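Local atomic coordinates of N2152 (Neocallimastix frontalis, PDB entry 5U22), a protein that probably hydrolyses glycosidic bonds in arabinosyl-containing substrates, as a family 39 glycoside hydrolase built from a TIM barrel and a beta sandwich. Residues Arg34-Cys39 against Gly314-Val319; Ala97-Glu102 against Thr137-Asn142; Lys179-Ser184 against Pro207-Trp212; Lys372-Asp377 against Gly415-Ile420. One frame throughout, in Å; residues are numbered along the deposited sequence.

Contact 1: residues Arg34-Cys39 against Gly314-Val319; sequences RRATHC and GDMVSV
Met316, Arg34 and Ala36 bury most of the surface where the end of strand 31-35 leaves the beta sandwich and the chain turns toward the TIM barrel. The strands run antiparallel: Met316 N donates to Arg34 O at 2.8 Å, the donor lying nearly along the C=O axis. Beyond the non-hydrogen-bonded pair Arg35 and Asp315, Ala36 N reaches Gly314 O at 3.0 Å. The Met316 chain, bent at chi2 (-58°) and again at chi3, curls its thioether over Ala36, bringing CG to 3.8 Å from Ala36 CA. On its other flanks this side chain packs on Ala332 and Ser334 of strand 330-336 and on Glu269 of helix 258-270, so it joins the sandwich to a barrel helix. Arg34 contributes mainly backbone; its side chain, extended beyond CG, touches nothing of 314-319, and NH2 bonds to the carbonyl of Val273, which ties the strand to the barrel a second time. Asp315 OD1 comes beside Arg35 CA, but the two charged groups do not meet, Arg35 NE and Asp315 OD1 being 5.8 Å apart. The closest approach of apolar side chains is Ala36 CB to Met316 SD, 3.8 Å.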
loop_
_atom_site.group_PDB
_atom_site.type_symbol
_atom_site.label_atom_id
_atom_site.label_comp_id
_atom_site.label_asym_id
_atom_site.label_seq_id
_atom_site.Cartn_x
_atom_site.Cartn_y
_atom_site.Cartn_z
ATOM N N ARG A 34 -8.494 5.012 13.244
ATOM C CA ARG A 34 -9.626 4.303 12.667
ATOM C C ARG A 34 -9.380 2.820 12.873
ATOM O O ARG A 34 -8.322 2.429 13.382
ATOM C CB ARG A 34 -9.783 4.606 11.176
ATOM C CG ARG A 34 -8.556 4.238 10.401
ATOM C CD ARG A 34 -8.700 4.376 8.886
ATOM N NE ARG A 34 -7.401 4.076 8.289
ATOM C CZ ARG A 34 -7.162 3.927 6.987
ATOM N NH1 ARG A 34 -8.150 4.055 6.095
ATOM N NH2 ARG A 34 -5.922 3.652 6.586
ATOM N N ARG A 35 -10.338 1.994 12.465
ATOM C CA ARG A 35 -10.173 0.553 12.548
ATOM C C ARG A 35 -8.977 0.100 11.720
ATOM O O ARG A 35 -8.577 0.747 10.748
ATOM C CB ARG A 35 -11.425 -0.162 12.050
ATOM C CG ARG A 35 -12.691 0.084 12.844
ATOM C CD ARG A 35 -13.761 -0.882 12.349
ATOM N NE ARG A 35 -13.159 -2.190 12.091
ATOM C CZ ARG A 35 -13.650 -3.108 11.265
ATOM N NH1 ARG A 35 -14.775 -2.877 10.590
ATOM N NH2 ARG A 35 -13.013 -4.262 11.116
ATOM N N ALA A 36 -8.395 -1.018 12.127
ATOM C CA ALA A 36 -7.351 -1.654 11.333
ATOM C C ALA A 36 -7.910 -2.130 10.000
ATOM O O ALA A 36 -8.864 -2.911 9.958
ATOM C CB ALA A 36 -6.751 -2.826 12.109
ATOM N N THR A 37 -7.320 -1.640 8.905
ATOM C CA THR A 37 -7.694 -2.053 7.561
ATOM C C THR A 37 -6.536 -2.634 6.763
ATOM O O THR A 37 -6.764 -3.133 5.654
ATOM C CB THR A 37 -8.283 -0.872 6.779
ATOM O OG1 THR A 37 -7.245 0.082 6.515
ATOM C CG2 THR A 37 -9.392 -0.196 7.581
ATOM N N HIS A 38 -5.314 -2.597 7.293
ATOM C CA HIS A 38 -4.122 -3.076 6.590
ATOM C C HIS A 38 -4.023 -2.428 5.216
ATOM O O HIS A 38 -3.786 -3.085 4.199
ATOM C CB HIS A 38 -4.125 -4.602 6.502
ATOM C CG HIS A 38 -4.689 -5.244 7.725
ATOM N ND1 HIS A 38 -5.945 -5.812 7.754
ATOM C CD2 HIS A 38 -4.208 -5.326 8.987
ATOM C CE1 HIS A 38 -6.194 -6.255 8.976
ATOM N NE2 HIS A 38 -5.157 -5.971 9.744
ATOM N N CYS A 39 -4.204 -1.107 5.202
ATOM C CA CYS A 39 -4.396 -0.402 3.939
ATOM C C CYS A 39 -3.216 -0.580 2.996
ATOM O O CYS A 39 -3.412 -0.635 1.781
ATOM C CB CYS A 39 -4.661 1.086 4.193
ATOM S SG CYS A 39 -3.283 2.048 4.896
ATOM N N GLY A 314 -8.374 -4.566 15.835
ATOM C CA GLY A 314 -8.780 -3.460 16.694
ATOM C C GLY A 314 -8.657 -2.108 16.016
ATOM O O GLY A 314 -9.048 -1.958 14.854
ATOM N N ASP A 315 -8.121 -1.119 16.723
ATOM C CA ASP A 315 -7.993 0.238 16.209
ATOM C C ASP A 315 -6.534 0.575 15.964
ATOM O O ASP A 315 -5.671 0.225 16.768
ATOM C CB ASP A 315 -8.547 1.268 17.194
ATOM C CG ASP A 315 -10.026 1.176 17.358
ATOM O OD1 ASP A 315 -10.712 0.864 16.362
ATOM O OD2 ASP A 315 -10.500 1.434 18.480
ATOM N N MET A 316 -6.269 1.295 14.878
ATOM C CA MET A 316 -4.964 1.920 14.711
ATOM C C MET A 316 -4.912 3.179 15.565
ATOM O O MET A 316 -5.899 3.912 15.665
ATOM C CB MET A 316 -4.711 2.262 13.236
ATOM C CG MET A 316 -4.952 1.108 12.281
ATOM S SD MET A 316 -3.935 -0.338 12.674
ATOM C CE MET A 316 -2.287 0.369 12.452
ATOM N N VAL A 317 -3.766 3.415 16.207
ATOM C CA VAL A 317 -3.605 4.556 17.097
ATOM C C VAL A 317 -2.384 5.361 16.678
ATOM O O VAL A 317 -1.509 4.885 15.950
ATOM C CB VAL A 317 -3.482 4.134 18.573
ATOM C CG1 VAL A 317 -4.760 3.463 19.031
ATOM C CG2 VAL A 317 -2.305 3.181 18.770
ATOM N N SER A 318 -2.320 6.590 17.186
ATOM C CA SER A 318 -1.331 7.548 16.710
ATOM C C SER A 318 0.076 7.178 17.156
ATOM O O SER A 318 0.314 6.774 18.299
ATOM C CB SER A 318 -1.680 8.951 17.193
ATOM O OG SER A 318 -2.841 9.426 16.516
ATOM N N VAL A 319 1.009 7.314 16.226
ATOM C CA VAL A 319 2.431 7.130 16.471
ATOM C C VAL A 319 3.104 8.452 16.158
ATOM O O VAL A 319 2.904 9.003 15.067
ATOM C CB VAL A 319 3.026 6.013 15.590
ATOM C CG1 VAL A 319 4.549 5.967 15.755
ATOM C CG2 VAL A 319 2.398 4.655 15.931
#

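Contact 2: residues Ala97-Glu102 against Thr137-Asn142; sequences ARVTIE and TNFYGN
Tyr140 N gives Val99 O a nearly straight hydrogen bond (2.9 Å, 173° at the hydrogen), although the donor stands well above the carbonyl plane. It is one of three backbone bonds joining parallel strands 98-102 and 139-143, the two strands of a beta-alpha-beta unit of the TIM barrel whose connecting helix is 117-134. The others run from Val99 N to Asn138 O, 3.1 Å, and from Ile101 N to Gly141 O. At the start of the strands a water links Ala97 O and Asn138 ND2, accepting from the amide, whose nitrogen also bonds to Ala88 O. Val99, Ile101 and Phe139 share the face covered by helices 84-91 and 117-134. There Ile101 CD1 comes within 3.6 Å of Phe139 CD1, the two side chains crossing at a slant, while Val99 CG1 lies alongside the same ring. Thr100 and Tyr140 occupy the other side. Tyr140 turns its ring away from the backbone nitrogen (chi1 -170°), which lays it alongside Thr100, and its hydroxyl reaches Asp274. Thr100 OG1 comes within 3.2 Å of Tyr140 CD2. The Arg98 guanidinium, anchored by NH1 to Gly96 O and Asn65 OD1, is turned 76° from the Tyr140 ring plane, with Arg98 NH2 3.8 Å from Tyr140 CE1.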
loop_
_atom_site.group_PDB
_atom_site.type_symbol
_atom_site.label_atom_id
_atom_site.label_comp_id
_atom_site.label_asym_id
_atom_site.label_seq_id
_atom_site.Cartn_x
_atom_site.Cartn_y
_atom_site.Cartn_z
ATOM N N ALA A 97 -10.345 -9.205 0.432
ATOM C CA ALA A 97 -9.381 -8.617 -0.500
ATOM C C ALA A 97 -10.038 -8.182 -1.809
ATOM O O ALA A 97 -11.055 -8.744 -2.234
ATOM C CB ALA A 97 -8.265 -9.621 -0.788
ATOM N N ARG A 98 -9.440 -7.174 -2.457
ATOM C CA ARG A 98 -9.877 -6.682 -3.762
ATOM C C ARG A 98 -8.670 -6.481 -4.661
ATOM O O ARG A 98 -7.522 -6.570 -4.225
ATOM C CB ARG A 98 -10.647 -5.351 -3.673
ATOM C CG ARG A 98 -12.098 -5.505 -3.270
ATOM C CD ARG A 98 -12.268 -5.227 -1.810
ATOM N NE ARG A 98 -12.014 -3.831 -1.479
ATOM C CZ ARG A 98 -11.153 -3.430 -0.547
ATOM N NH1 ARG A 98 -10.450 -4.327 0.151
ATOM N NH2 ARG A 98 -11.007 -2.133 -0.298
ATOM N N VAL A 99 -8.924 -6.197 -5.933
ATOM C CA VAL A 99 -7.827 -6.001 -6.875
ATOM C C VAL A 99 -8.179 -4.882 -7.851
ATOM O O VAL A 99 -9.296 -4.825 -8.381
ATOM C CB VAL A 99 -7.463 -7.305 -7.614
ATOM C CG1 VAL A 99 -8.676 -7.899 -8.354
ATOM C CG2 VAL A 99 -6.300 -7.059 -8.552
ATOM N N THR A 100 -7.221 -3.985 -8.067
ATOM C CA THR A 100 -7.370 -2.859 -8.981
ATOM C C THR A 100 -7.187 -3.335 -10.419
ATOM O O THR A 100 -6.241 -4.071 -10.719
ATOM C CB THR A 100 -6.321 -1.794 -8.656
ATOM O OG1 THR A 100 -6.488 -1.339 -7.304
ATOM C CG2 THR A 100 -6.405 -0.611 -9.619
ATOM N N ILE A 101 -8.075 -2.896 -11.313
ATOM C CA ILE A 101 -7.960 -3.178 -12.745
ATOM C C ILE A 101 -7.151 -2.075 -13.421
ATOM O O ILE A 101 -7.647 -0.963 -13.611
ATOM C CB ILE A 101 -9.339 -3.290 -13.397
ATOM C CG1 ILE A 101 -10.127 -4.431 -12.761
ATOM C CG2 ILE A 101 -9.184 -3.487 -14.905
ATOM C CD1 ILE A 101 -11.620 -4.386 -13.034
ATOM N N GLU A 102 -5.937 -2.397 -13.861
ATOM C CA GLU A 102 -5.079 -1.423 -14.557
ATOM C C GLU A 102 -5.336 -1.533 -16.058
ATOM O O GLU A 102 -4.743 -2.355 -16.756
ATOM C CB GLU A 102 -3.612 -1.665 -14.224
ATOM C CG GLU A 102 -2.660 -0.564 -14.747
ATOM C CD GLU A 102 -1.192 -0.994 -14.735
ATOM O OE1 GLU A 102 -0.930 -2.211 -14.630
ATOM O OE2 GLU A 102 -0.307 -0.118 -14.836
ATOM N N THR A 137 -17.199 -9.614 -8.071
ATOM C CA THR A 137 -17.382 -8.235 -7.639
ATOM C C THR A 137 -16.299 -7.809 -6.650
ATOM O O THR A 137 -16.476 -6.819 -5.943
ATOM C CB THR A 137 -18.769 -8.031 -7.020
ATOM O OG1 THR A 137 -18.998 -9.035 -6.018
ATOM C CG2 THR A 137 -19.858 -8.116 -8.089
ATOM N N ASN A 138 -15.179 -8.536 -6.576
ATOM C CA ASN A 138 -14.088 -8.120 -5.701
ATOM C C ASN A 138 -13.047 -7.274 -6.425
ATOM O O ASN A 138 -11.872 -7.261 -6.031
ATOM C CB ASN A 138 -13.438 -9.330 -5.025
ATOM C CG ASN A 138 -12.909 -10.360 -6.006
ATOM O OD1 ASN A 138 -13.282 -10.379 -7.176
ATOM N ND2 ASN A 138 -12.030 -11.238 -5.521
ATOM N N PHE A 139 -13.446 -6.560 -7.472
ATOM C CA PHE A 139 -12.567 -5.561 -8.047
ATOM C C PHE A 139 -12.684 -4.263 -7.261
ATOM O O PHE A 139 -13.750 -3.915 -6.743
ATOM C CB PHE A 139 -12.902 -5.316 -9.517
ATOM C CG PHE A 139 -12.922 -6.564 -10.340
ATOM C CD1 PHE A 139 -11.742 -7.154 -10.762
ATOM C CD2 PHE A 139 -14.133 -7.155 -10.689
ATOM C CE1 PHE A 139 -11.764 -8.308 -11.538
ATOM C CE2 PHE A 139 -14.163 -8.311 -11.443
ATOM C CZ PHE A 139 -12.973 -8.889 -11.873
ATOM N N TYR A 140 -11.557 -3.566 -7.156
ATOM C CA TYR A 140 -11.476 -2.289 -6.461
ATOM C C TYR A 140 -11.983 -1.146 -7.327
ATOM O O TYR A 140 -12.564 -0.181 -6.810
ATOM C CB TYR A 140 -10.023 -2.047 -6.075
ATOM C CG TYR A 140 -9.720 -0.895 -5.145
ATOM C CD1 TYR A 140 -10.298 -0.807 -3.883
ATOM C CD2 TYR A 140 -8.792 0.076 -5.511
ATOM C CE1 TYR A 140 -9.963 0.240 -3.019
ATOM C CE2 TYR A 140 -8.458 1.109 -4.660
ATOM C CZ TYR A 140 -9.047 1.193 -3.425
ATOM O OH TYR A 140 -8.685 2.228 -2.589
ATOM N N GLY A 141 -11.752 -1.236 -8.627
ATOM C CA GLY A 141 -12.210 -0.217 -9.552
ATOM C C GLY A 141 -11.515 -0.386 -10.881
ATOM O O GLY A 141 -10.602 -1.204 -11.035
ATOM N N ASN A 142 -11.989 0.389 -11.855
ATOM C CA ASN A 142 -11.362 0.497 -13.170
ATOM C C ASN A 142 -10.398 1.677 -13.174
ATOM O O ASN A 142 -10.823 2.830 -13.050
ATOM C CB ASN A 142 -12.406 0.707 -14.272
ATOM C CG ASN A 142 -13.331 -0.481 -14.456
ATOM O OD1 ASN A 142 -14.553 -0.326 -14.586
ATOM N ND2 ASN A 142 -12.760 -1.664 -14.476
HETATM O O HOH W 1 -11.796 -11.467 -2.441
#

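Contact 3: residues Lys179-Ser184 against Pro207-Trp212; sequences KIIGPS and PDIIAW
Asp208 and Ile180 grip each other at the start of two parallel strands. Ile180 N donates to Asp208 OD2 at 2.9 Å, on the anti side of the carboxylate, and Ile180 O receives Ile209 N as well as a weak bond from Asp208 N. The hydrogen bonding continues from Gly182 N to Ile209 O, 3.2 Å, from Ala211 N to Gly182 O, 2.8 Å, and from Ser184 N to Ala211 O; in the last two the donor stands above the carbonyl plane. Ile181 CG1 runs beside Ile209 CD1, 3.9 Å away, and Ile181 CG2 touches Ala211 CB at 3.6 Å. These strands, 180-185 and 209-212, are connected through helix 190-202 in a beta-alpha-beta unit of the TIM barrel, and their isoleucine pair packs on Tyr140 of strand 139-143. Pro183, preceded by a cis peptide bond, brings CD within 3.8 Å of Ile210 CD1; a bend at chi2 (73°) brings Ile210 CD1 back over Gly182 O, 3.5 Å away. The Lys179 chain crosses Asp208 at about a right angle, its CD 3.6 Å from Asp208 CB. Farther out, Arg172 forms a salt bridge with Asp208 OD1 and so helps fix the carboxylate, while Ser184 OG bonds to Glu143 and Trp212 NE1 to Glu214.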
loop_
_atom_site.group_PDB
_atom_site.type_symbol
_atom_site.label_atom_id
_atom_site.label_comp_id
_atom_site.label_asym_id
_atom_site.label_seq_id
_atom_site.Cartn_x
_atom_site.Cartn_y
_atom_site.Cartn_z
ATOM N N LYS A 179 -16.116 1.622 -9.455
ATOM C CA LYS A 179 -15.314 2.802 -9.173
ATOM C C LYS A 179 -14.362 3.091 -10.325
ATOM O O LYS A 179 -13.891 2.180 -11.011
ATOM C CB LYS A 179 -14.509 2.606 -7.895
ATOM C CG LYS A 179 -15.363 2.272 -6.681
ATOM C CD LYS A 179 -15.966 3.530 -6.102
ATOM C CE LYS A 179 -16.676 3.252 -4.786
ATOM N NZ LYS A 179 -17.890 2.437 -4.996
ATOM N N ILE A 180 -14.074 4.376 -10.523
ATOM C CA ILE A 180 -13.085 4.832 -11.497
ATOM C C ILE A 180 -11.902 5.426 -10.740
ATOM O O ILE A 180 -12.079 6.275 -9.856
ATOM C CB ILE A 180 -13.690 5.843 -12.480
ATOM C CG1 ILE A 180 -14.781 5.163 -13.317
ATOM C CG2 ILE A 180 -12.607 6.387 -13.403
ATOM C CD1 ILE A 180 -15.543 6.129 -14.247
ATOM N N ILE A 181 -10.694 4.993 -11.099
ATOM C CA ILE A 181 -9.482 5.260 -10.332
ATOM C C ILE A 181 -8.499 6.034 -11.197
ATOM O O ILE A 181 -8.244 5.652 -12.342
ATOM C CB ILE A 181 -8.828 3.949 -9.858
ATOM C CG1 ILE A 181 -9.764 3.163 -8.947
ATOM C CG2 ILE A 181 -7.491 4.226 -9.149
ATOM C CD1 ILE A 181 -9.282 1.733 -8.712
ATOM N N GLY A 182 -7.916 7.091 -10.641
ATOM C CA GLY A 182 -6.837 7.782 -11.329
ATOM C C GLY A 182 -6.493 9.081 -10.637
ATOM O O GLY A 182 -7.022 9.365 -9.566
ATOM N N PRO A 183 -5.629 9.897 -11.250
ATOM C CA PRO A 183 -5.049 9.754 -12.589
ATOM C C PRO A 183 -3.756 8.946 -12.637
ATOM O O PRO A 183 -3.185 8.843 -13.714
ATOM C CB PRO A 183 -4.783 11.201 -12.986
ATOM C CG PRO A 183 -4.402 11.847 -11.695
ATOM C CD PRO A 183 -5.210 11.156 -10.608
ATOM N N SER A 184 -3.302 8.412 -11.499
ATOM C CA SER A 184 -2.183 7.461 -11.444
ATOM C C SER A 184 -0.837 8.099 -11.806
ATOM O O SER A 184 0.018 7.453 -12.415
ATOM C CB SER A 184 -2.451 6.244 -12.335
ATOM O OG SER A 184 -3.760 5.737 -12.100
ATOM N N PRO A 207 -12.365 11.247 -10.464
ATOM C CA PRO A 207 -12.299 9.834 -10.087
ATOM C C PRO A 207 -13.050 9.591 -8.785
ATOM O O PRO A 207 -13.212 10.488 -7.954
ATOM C CB PRO A 207 -10.793 9.576 -9.927
ATOM C CG PRO A 207 -10.212 10.904 -9.596
ATOM C CD PRO A 207 -11.075 11.938 -10.308
ATOM N N ASP A 208 -13.530 8.362 -8.621
ATOM C CA ASP A 208 -14.073 7.973 -7.325
ATOM C C ASP A 208 -12.971 7.745 -6.306
ATOM O O ASP A 208 -13.169 7.991 -5.109
ATOM C CB ASP A 208 -14.905 6.714 -7.471
ATOM C CG ASP A 208 -16.000 6.885 -8.467
ATOM O OD1 ASP A 208 -16.732 7.893 -8.352
ATOM O OD2 ASP A 208 -16.101 6.039 -9.375
ATOM N N ILE A 209 -11.819 7.259 -6.760
ATOM C CA ILE A 209 -10.662 6.990 -5.916
ATOM C C ILE A 209 -9.472 7.682 -6.569
ATOM O O ILE A 209 -9.158 7.408 -7.736
ATOM C CB ILE A 209 -10.395 5.478 -5.766
ATOM C CG1 ILE A 209 -11.677 4.731 -5.368
ATOM C CG2 ILE A 209 -9.292 5.232 -4.738
ATOM C CD1 ILE A 209 -11.556 3.202 -5.434
ATOM N N ILE A 210 -8.828 8.591 -5.831
ATOM C CA ILE A 210 -7.687 9.339 -6.350
ATOM C C ILE A 210 -6.442 8.472 -6.229
ATOM O O ILE A 210 -6.243 7.779 -5.227
ATOM C CB ILE A 210 -7.529 10.677 -5.600
ATOM C CG1 ILE A 210 -6.612 11.641 -6.360
ATOM C CG2 ILE A 210 -7.016 10.463 -4.173
ATOM C CD1 ILE A 210 -7.276 12.237 -7.607
ATOM N N ALA A 211 -5.599 8.488 -7.259
ATOM C CA ALA A 211 -4.459 7.590 -7.314
ATOM C C ALA A 211 -3.213 8.338 -7.758
ATOM O O ALA A 211 -3.252 9.111 -8.720
ATOM C CB ALA A 211 -4.713 6.432 -8.299
ATOM N N TRP A 212 -2.107 8.083 -7.065
ATOM C CA TRP A 212 -0.787 8.428 -7.574
ATOM C C TRP A 212 0.222 7.477 -6.953
ATOM O O TRP A 212 -0.121 6.645 -6.107
ATOM C CB TRP A 212 -0.420 9.888 -7.290
ATOM C CG TRP A 212 -0.193 10.289 -5.858
ATOM C CD1 TRP A 212 0.998 10.259 -5.166
ATOM C CD2 TRP A 212 -1.165 10.848 -4.960
ATOM N NE1 TRP A 212 0.808 10.748 -3.890
ATOM C CE2 TRP A 212 -0.505 11.117 -3.739
ATOM C CE3 TRP A 212 -2.533 11.140 -5.070
ATOM C CZ2 TRP A 212 -1.169 11.659 -2.625
ATOM C CZ3 TRP A 212 -3.190 11.693 -3.975
ATOM C CH2 TRP A 212 -2.504 11.947 -2.764
#

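Contact 4: residues Lys372-Asp377 against Gly415-Ile420; sequences KVEKID and GYRIYI
Glu374 and Arg417 form a salt bridge across neighbouring antiparallel strands of the beta sandwich, 368-376 and 415-422. Arg417 NH2 meets Glu374 OE2 at 2.9 Å, in the guanidinium plane and on the syn side of the oxygen; the second link, from NE, is long and weak. Arg417 NE also donates a hydrogen bond to a water, 3.1 Å away. That water lies 2.6 Å from Glu374 OE2 and also near Lys372 O, so the acid oxygen is held by both arginine and water. The bend of Arg417 at chi3 (69°) swings the guanidinium over to the acid and lays one of its faces against Tyr419, whose CD1 sits 3.6 Å above its centre; Trp308 adds a cation-pi contact. In the backbone the hydrogen-bonded pairs Lys372 with Tyr419, Glu374 with Arg417 and Ile376 with Gly415 each use both N-H groups and both carbonyls, six bonds in all. On the face with Val373 and Ile418, Lys375 CB lies 3.7 Å from Tyr416 CD1, and the Tyr416 hydroxyl bonds to Asn411 N. The rest of the Lys375 chain leads off to Asn389 and Asp377, where NZ is satisfied by Asn389 OD1 and by Asp377 OD2, the latter 2.8 Å away. Alongside one another, Val373 CG2 and Ile418 CG1 touch at 4.0 Å.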
loop_
_atom_site.group_PDB
_atom_site.type_symbol
_atom_site.label_atom_id
_atom_site.label_comp_id
_atom_site.label_asym_id
_atom_site.label_seq_id
_atom_site.Cartn_x
_atom_site.Cartn_y
_atom_site.Cartn_z
ATOM N N LYS A 372 6.903 -8.377 24.548
ATOM C CA LYS A 372 7.778 -9.165 23.699
ATOM C C LYS A 372 8.263 -8.280 22.561
ATOM O O LYS A 372 7.451 -7.679 21.849
ATOM C CB LYS A 372 7.054 -10.394 23.157
ATOM C CG LYS A 372 7.878 -11.222 22.183
ATOM C CD LYS A 372 7.078 -12.441 21.757
ATOM C CE LYS A 372 7.899 -13.419 20.927
ATOM N NZ LYS A 372 7.052 -14.577 20.481
ATOM N N VAL A 373 9.577 -8.189 22.405
ATOM C CA VAL A 373 10.203 -7.330 21.404
ATOM C C VAL A 373 10.896 -8.235 20.393
ATOM O O VAL A 373 11.734 -9.063 20.767
ATOM C CB VAL A 373 11.191 -6.349 22.059
ATOM C CG1 VAL A 373 11.804 -5.431 21.018
ATOM C CG2 VAL A 373 10.478 -5.536 23.137
ATOM N N GLU A 374 10.543 -8.091 19.117
ATOM C CA GLU A 374 11.087 -8.941 18.065
ATOM C C GLU A 374 11.669 -8.099 16.936
ATOM O O GLU A 374 11.322 -6.927 16.760
ATOM C CB GLU A 374 10.025 -9.865 17.462
ATOM C CG GLU A 374 9.234 -10.650 18.452
ATOM C CD GLU A 374 8.108 -11.404 17.776
ATOM O OE1 GLU A 374 8.412 -12.362 17.043
ATOM O OE2 GLU A 374 6.935 -11.017 17.950
ATOM N N LYS A 375 12.535 -8.730 16.141
ATOM C CA LYS A 375 13.061 -8.109 14.932
ATOM C C LYS A 375 13.033 -9.101 13.781
ATOM O O LYS A 375 13.100 -10.318 13.978
ATOM C CB LYS A 375 14.492 -7.592 15.121
ATOM C CG LYS A 375 15.530 -8.678 15.384
ATOM C CD LYS A 375 16.916 -8.063 15.493
ATOM C CE LYS A 375 17.951 -9.065 16.014
ATOM N NZ LYS A 375 18.130 -10.210 15.090
ATOM N N ILE A 376 12.934 -8.565 12.571
ATOM C CA ILE A 376 13.085 -9.354 11.358
ATOM C C ILE A 376 14.222 -8.711 10.579
ATOM O O ILE A 376 14.138 -7.538 10.197
ATOM C CB ILE A 376 11.788 -9.431 10.538
ATOM C CG1 ILE A 376 12.014 -10.263 9.275
ATOM C CG2 ILE A 376 11.207 -8.032 10.207
ATOM C CD1 ILE A 376 12.176 -11.737 9.583
ATOM N N ASP A 377 15.312 -9.449 10.402
ATOM C CA ASP A 377 16.478 -8.870 9.756
ATOM C C ASP A 377 16.394 -9.049 8.244
ATOM O O ASP A 377 15.735 -9.956 7.732
ATOM C CB ASP A 377 17.773 -9.493 10.288
ATOM C CG ASP A 377 18.049 -9.118 11.730
ATOM O OD1 ASP A 377 17.581 -8.046 12.169
ATOM O OD2 ASP A 377 18.733 -9.898 12.423
ATOM N N GLY A 415 13.019 -4.836 10.486
ATOM C CA GLY A 415 11.707 -4.465 10.998
ATOM C C GLY A 415 11.632 -4.846 12.468
ATOM O O GLY A 415 12.200 -5.855 12.884
ATOM N N TYR A 416 10.930 -4.033 13.251
ATOM C CA TYR A 416 10.805 -4.276 14.684
ATOM C C TYR A 416 9.344 -4.346 15.095
ATOM O O TYR A 416 8.488 -3.693 14.500
ATOM C CB TYR A 416 11.509 -3.188 15.490
ATOM C CG TYR A 416 12.992 -3.113 15.182
ATOM C CD1 TYR A 416 13.885 -4.018 15.743
ATOM C CD2 TYR A 416 13.492 -2.148 14.324
ATOM C CE1 TYR A 416 15.242 -3.948 15.464
ATOM C CE2 TYR A 416 14.833 -2.087 14.032
ATOM C CZ TYR A 416 15.702 -2.980 14.609
ATOM O OH TYR A 416 17.043 -2.911 14.307
ATOM N N ARG A 417 9.059 -5.141 16.132
ATOM C CA ARG A 417 7.718 -5.144 16.705
ATOM C C ARG A 417 7.807 -5.167 18.221
ATOM O O ARG A 417 8.630 -5.890 18.793
ATOM C CB ARG A 417 6.867 -6.336 16.242
ATOM C CG ARG A 417 5.440 -6.267 16.780
ATOM C CD ARG A 417 4.491 -7.302 16.168
ATOM N NE ARG A 417 4.788 -8.680 16.575
ATOM C CZ ARG A 417 3.998 -9.721 16.316
ATOM N NH1 ARG A 417 2.848 -9.555 15.658
ATOM N NH2 ARG A 417 4.354 -10.930 16.722
ATOM N N ILE A 418 6.957 -4.371 18.870
ATOM C CA ILE A 418 6.716 -4.489 20.304
ATOM C C ILE A 418 5.284 -4.976 20.474
ATOM O O ILE A 418 4.346 -4.333 19.992
ATOM C CB ILE A 418 6.954 -3.155 21.026
ATOM C CG1 ILE A 418 8.440 -2.818 20.975
ATOM C CG2 ILE A 418 6.465 -3.241 22.475
ATOM C CD1 ILE A 418 8.748 -1.387 21.295
ATOM N N TYR A 419 5.120 -6.129 21.125
ATOM C CA TYR A 419 3.820 -6.777 21.284
ATOM C C TYR A 419 3.518 -6.865 22.771
ATOM O O TYR A 419 4.269 -7.505 23.516
ATOM C CB TYR A 419 3.836 -8.172 20.652
ATOM C CG TYR A 419 2.476 -8.741 20.298
ATOM C CD1 TYR A 419 1.895 -8.479 19.062
ATOM C CD2 TYR A 419 1.797 -9.570 21.180
ATOM C CE1 TYR A 419 0.657 -9.010 18.723
ATOM C CE2 TYR A 419 0.545 -10.107 20.850
ATOM C CZ TYR A 419 -0.013 -9.821 19.621
ATOM O OH TYR A 419 -1.242 -10.351 19.268
ATOM N N ILE A 420 2.426 -6.236 23.203
ATOM C CA ILE A 420 2.134 -6.059 24.621
ATOM C C ILE A 420 0.868 -6.830 24.964
ATOM O O ILE A 420 -0.188 -6.601 24.364
ATOM C CB ILE A 420 1.971 -4.571 24.989
ATOM C CG1 ILE A 420 3.177 -3.763 24.507
ATOM C CG2 ILE A 420 1.757 -4.403 26.478
ATOM C CD1 ILE A 420 3.081 -2.284 24.851
HETATM O O HOH W 2 6.823 -8.586 18.942
#

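Overall arrangement
Contacts 2 and 3 belong to the parallel sheet of the TIM barrel, their centres about 12 Å apart. They are joined directly, since strands 139-143 and 180-185 are neighbours and Asn142 N probably bonds to Lys179 O. Contacts 1 and 4 share the mixed sheet of the sandwich, with centres about 18 Å apart. Contact 4 lies on the other side of the chain's centre from contacts 2 and 3, about 33 and 35 Å from their centres. Along the chain, contact 1 brackets the barrel: its first segment precedes contacts 2 and 3 and its second follows them, whereas contact 4 comes last. The sandwich therefore takes strands from both ends of the chain, and contact 1 marks its junction with the barrel.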